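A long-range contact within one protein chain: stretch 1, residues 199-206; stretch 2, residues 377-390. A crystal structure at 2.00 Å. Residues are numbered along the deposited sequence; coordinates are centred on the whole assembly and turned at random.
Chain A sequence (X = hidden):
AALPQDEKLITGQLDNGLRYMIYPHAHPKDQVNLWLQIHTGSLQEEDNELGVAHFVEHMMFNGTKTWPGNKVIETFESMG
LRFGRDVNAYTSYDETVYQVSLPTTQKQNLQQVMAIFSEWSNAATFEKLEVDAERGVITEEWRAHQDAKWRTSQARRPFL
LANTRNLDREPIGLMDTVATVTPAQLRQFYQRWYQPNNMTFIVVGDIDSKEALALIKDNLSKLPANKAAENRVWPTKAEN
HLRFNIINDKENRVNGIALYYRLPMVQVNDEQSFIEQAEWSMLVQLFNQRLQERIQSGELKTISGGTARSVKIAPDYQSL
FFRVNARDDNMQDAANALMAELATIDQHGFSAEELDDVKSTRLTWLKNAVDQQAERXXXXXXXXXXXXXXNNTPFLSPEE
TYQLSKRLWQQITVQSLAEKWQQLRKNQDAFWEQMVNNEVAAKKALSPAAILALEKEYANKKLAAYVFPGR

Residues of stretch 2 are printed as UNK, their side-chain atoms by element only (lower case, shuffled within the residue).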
# COMPACT_ATOMS: atom_id res chain seq x y z
N MET A 199 18.21 1.19 -7.80
CA MET A 199 18.16 0.16 -6.76
C MET A 199 18.49 0.64 -5.36
O MET A 199 19.38 1.48 -5.18
CB MET A 199 19.12 -1.00 -7.07
CG MET A 199 18.72 -1.83 -8.25
SD MET A 199 20.09 -2.92 -8.63
CE MET A 199 19.45 -3.71 -10.06
N THR A 200 17.78 0.07 -4.38
CA THR A 200 18.00 0.29 -2.96
C THR A 200 18.07 -1.08 -2.30
O THR A 200 17.15 -1.88 -2.48
CB THR A 200 16.91 1.17 -2.34
OG1 THR A 200 16.88 2.43 -3.02
CG2 THR A 200 17.13 1.40 -0.85
N PHE A 201 19.18 -1.36 -1.61
CA PHE A 201 19.35 -2.60 -0.86
C PHE A 201 19.01 -2.27 0.61
O PHE A 201 19.60 -1.35 1.19
CB PHE A 201 20.79 -3.17 -1.00
CG PHE A 201 20.86 -4.58 -0.47
CD1 PHE A 201 20.31 -5.64 -1.18
CD2 PHE A 201 21.43 -4.85 0.77
CE1 PHE A 201 20.31 -6.93 -0.66
CE2 PHE A 201 21.44 -6.15 1.28
CZ PHE A 201 20.88 -7.18 0.56
N ILE A 202 18.02 -2.98 1.19
CA ILE A 202 17.51 -2.75 2.56
C ILE A 202 17.92 -3.87 3.53
O ILE A 202 17.63 -5.03 3.29
CB ILE A 202 15.97 -2.52 2.50
CG1 ILE A 202 15.61 -1.33 1.56
CG2 ILE A 202 15.36 -2.33 3.91
CD1 ILE A 202 14.15 -1.26 1.15
N VAL A 203 18.59 -3.50 4.64
CA VAL A 203 19.05 -4.43 5.68
C VAL A 203 18.34 -4.05 6.99
O VAL A 203 18.56 -2.97 7.50
CB VAL A 203 20.61 -4.41 5.83
CG1 VAL A 203 21.10 -5.32 6.96
CG2 VAL A 203 21.31 -4.77 4.52
N VAL A 204 17.46 -4.93 7.52
CA VAL A 204 16.73 -4.66 8.78
C VAL A 204 16.90 -5.88 9.67
O VAL A 204 16.46 -6.98 9.31
CB VAL A 204 15.22 -4.28 8.59
CG1 VAL A 204 14.59 -3.84 9.93
CG2 VAL A 204 15.03 -3.18 7.54
N GLY A 205 17.51 -5.69 10.83
CA GLY A 205 17.71 -6.83 11.70
C GLY A 205 18.92 -6.73 12.58
O GLY A 205 19.53 -5.66 12.70
N ASP A 206 19.24 -7.86 13.22
CA ASP A 206 20.25 -8.01 14.25
C ASP A 206 21.69 -8.13 13.74
O ASP A 206 22.35 -9.15 13.93
CB ASP A 206 19.87 -9.21 15.15
CG ASP A 206 20.41 -9.09 16.55
OD1 ASP A 206 20.98 -8.02 16.88
OD2 ASP A 206 20.27 -10.05 17.32
N UNK A 377 7.34 -5.65 15.16
CA UNK A 377 7.33 -6.75 14.21
C UNK A 377 8.36 -6.44 13.12
O UNK A 377 8.31 -5.35 12.53
o UNK A 377 5.90 -9.17 12.91
c UNK A 377 5.93 -6.90 13.59
o UNK A 377 5.82 -7.64 11.35
c UNK A 377 5.86 -7.98 12.54
N UNK A 378 9.31 -7.36 12.90
CA UNK A 378 10.40 -7.19 11.93
C UNK A 378 9.89 -6.93 10.51
O UNK A 378 10.32 -5.96 9.86
c UNK A 378 11.37 -8.39 11.98
c UNK A 378 13.34 -9.65 11.08
c UNK A 378 13.50 -7.17 11.35
c UNK A 378 12.58 -8.35 11.04
N UNK A 379 8.97 -7.78 10.05
CA UNK A 379 8.34 -7.68 8.72
C UNK A 379 7.68 -6.30 8.49
O UNK A 379 7.97 -5.65 7.48
c UNK A 379 7.32 -8.84 8.55
n UNK A 379 8.15 -10.18 4.51
c UNK A 379 6.46 -8.70 7.29
n UNK A 379 6.60 -9.55 2.94
n UNK A 379 5.97 -9.75 5.15
c UNK A 379 6.21 -10.00 6.57
c UNK A 379 6.91 -9.82 4.20
N UNK A 380 6.82 -5.86 9.43
CA UNK A 380 6.11 -4.58 9.37
C UNK A 380 7.09 -3.39 9.35
O UNK A 380 6.89 -2.45 8.59
c UNK A 380 4.31 -3.16 10.55
c UNK A 380 2.28 -4.19 8.88
c UNK A 380 5.12 -4.46 10.55
s UNK A 380 3.45 -2.77 8.99
N UNK A 381 8.14 -3.46 10.17
CA UNK A 381 9.19 -2.44 10.21
C UNK A 381 9.96 -2.40 8.88
O UNK A 381 10.20 -1.31 8.34
c UNK A 381 10.12 -2.72 11.41
c UNK A 381 10.93 -0.35 11.80
c UNK A 381 12.19 -2.30 12.73
c UNK A 381 11.33 -1.81 11.59
N UNK A 382 10.28 -3.58 8.30
CA UNK A 382 10.97 -3.64 7.00
C UNK A 382 10.09 -3.03 5.89
O UNK A 382 10.60 -2.28 5.04
c UNK A 382 12.45 -5.08 5.48
c UNK A 382 11.46 -5.07 6.64
o UNK A 382 12.07 -5.65 7.79
N UNK A 383 8.77 -3.32 5.94
CA UNK A 383 7.79 -2.81 4.97
C UNK A 383 7.68 -1.29 5.03
O UNK A 383 7.66 -0.64 3.99
c UNK A 383 6.42 -3.45 5.17
o UNK A 383 6.53 -4.86 5.03
N UNK A 384 7.61 -0.71 6.27
CA UNK A 384 7.52 0.74 6.47
C UNK A 384 8.76 1.44 5.88
O UNK A 384 8.63 2.48 5.24
n UNK A 384 7.47 3.06 10.67
n UNK A 384 8.97 4.15 12.03
c UNK A 384 6.52 2.97 9.55
c UNK A 384 8.15 4.16 10.99
n UNK A 384 8.03 5.27 10.26
c UNK A 384 7.19 2.60 8.22
c UNK A 384 7.31 1.09 7.96
N UNK A 385 9.95 0.87 6.10
CA UNK A 385 11.21 1.43 5.57
C UNK A 385 11.23 1.33 4.03
O UNK A 385 11.63 2.28 3.35
c UNK A 385 12.43 0.72 6.20
c UNK A 385 14.93 0.48 6.47
c UNK A 385 13.90 2.78 6.24
c UNK A 385 13.80 1.31 5.84
N UNK A 386 10.74 0.20 3.48
CA UNK A 386 10.64 0.02 2.01
C UNK A 386 9.70 1.08 1.41
O UNK A 386 9.99 1.64 0.35
c UNK A 386 10.14 -1.39 1.68
N UNK A 387 8.60 1.37 2.11
CA UNK A 387 7.61 2.38 1.71
C UNK A 387 8.23 3.78 1.72
O UNK A 387 7.99 4.56 0.80
c UNK A 387 6.41 2.33 2.66
o UNK A 387 5.33 3.04 2.09
N UNK A 388 9.03 4.12 2.76
CA UNK A 388 9.71 5.42 2.85
C UNK A 388 10.68 5.58 1.69
O UNK A 388 10.76 6.64 1.07
c UNK A 388 10.45 5.55 4.17
o UNK A 388 9.54 5.35 5.23
N UNK A 389 11.38 4.50 1.37
CA UNK A 389 12.33 4.43 0.26
C UNK A 389 11.63 4.65 -1.10
O UNK A 389 12.12 5.42 -1.93
o UNK A 389 14.00 3.05 -0.79
c UNK A 389 13.06 3.10 0.27
N UNK A 390 10.50 3.97 -1.30
CA UNK A 390 9.74 4.09 -2.55
C UNK A 390 9.21 5.52 -2.77
O UNK A 390 9.29 6.06 -3.89
c UNK A 390 8.25 2.34 -4.91
c UNK A 390 8.59 3.07 -2.53
c UNK A 390 6.29 2.50 -3.38
c UNK A 390 7.65 3.08 -3.74
O HOH W 1 16.14 4.59 -1.30

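Position 377 has two side-chain carbons, the second carrying two oxygens, and lies out of reach of the strand. One oxygen is 2.8 Å from the backbone N of position 380. This carboxylate is Asp-377, the N-cap: its OD2 accepts from the amide of position 380, in the first turn of the helix, which has no backbone acceptor within this stretch.

Position 378 has four carbons, forked at the second. Its CA-to-CB bond points sideways, yet one terminal carbon comes within 3.8 Å of Val-204 CG1 and 3.6 Å of Val-204 O. It is Leu-378, long enough to bring its CD1 to the strand; the same atom lies 4.2 Å from Gly-205 CA.

Position 379 carries three carbons, a nitrogen, and a carbon bearing two more nitrogens: Arg-379, directed away from the strand and exposed, as suits a charged group. Position 380, an unbranched chain of two carbons, a sulfur and a carbon, is Met-380, also exposed and out of reach, where this contact sets no demand on the side chain.

Position 381 again shows four carbons forked at the second, now pointing toward the strand, with a terminal carbon 4.0 Å from Val-204 CG1. This is Leu-381, an apolar side chain in a buried place.

At position 382 the first carbon carries one oxygen and one carbon; the oxygen lies 3.5 Å from Val-204 CB and the carbon 4.3 Å from Ile-202 CG2. This is Thr-382, whose OG1 donates to Leu-378 O at 2.7 Å, so its polar atom is satisfied in a buried place.

Position 383 has one carbon and one oxygen and does not reach the strand; it is Ser-383, whose OG donates to Arg-379 O at 2.9 Å. Position 384, with three carbons, a nitrogen and a carbon bearing two nitrogens, is Arg-384, its guanidinium hydrogen-bonded elsewhere in the structure.

Position 385 has four carbons forked at the second and points toward the strand. One terminal carbon is 3.8 Å from both Ile-202 CG2 and Val-204 CG2. As Leu-385, it bridges two strand residues through CD2.

Position 386 has a single carbon, 4.0 Å from Ile-202 CD1. It is Ala-386; Ile-202 CD1 also lies 3.8 Å from Ala-386 CA, so the small side chain leaves the isoleucine packed close to the helix backbone.

Positions 387 and 388 each have one carbon and one oxygen and touch nothing on the strand: Ser-387, whose small hydroxyl is at ease on an exposed face, and Ser-388, whose small side chain fits a buried place.

Position 389 has the same composition but points toward the strand, its oxygen 3.5 Å from Thr-200 CG2. It is Ser-389; a water donates to its OG at 2.7 Å and also hydrogen-bonds Thr-200 OG1 at 2.9 Å. Position 390, four carbons forked at the second, is Leu-390, on which this contact likewise makes no demand.

The helix runs nearly antiparallel to the strand, at 151°, with the axes 8.9 Å apart at closest approach. Thr-200, Ile-202 and Val-204, alternate residues of the strand, point toward it. No direct hydrogen bond crosses; apolar packing centred on Ile-202 and Val-204 holds the middle, and a water links Thr-200 to Ser-389 at one end.

Stretch 2 (377-390) DLRMLTSRLASSSL
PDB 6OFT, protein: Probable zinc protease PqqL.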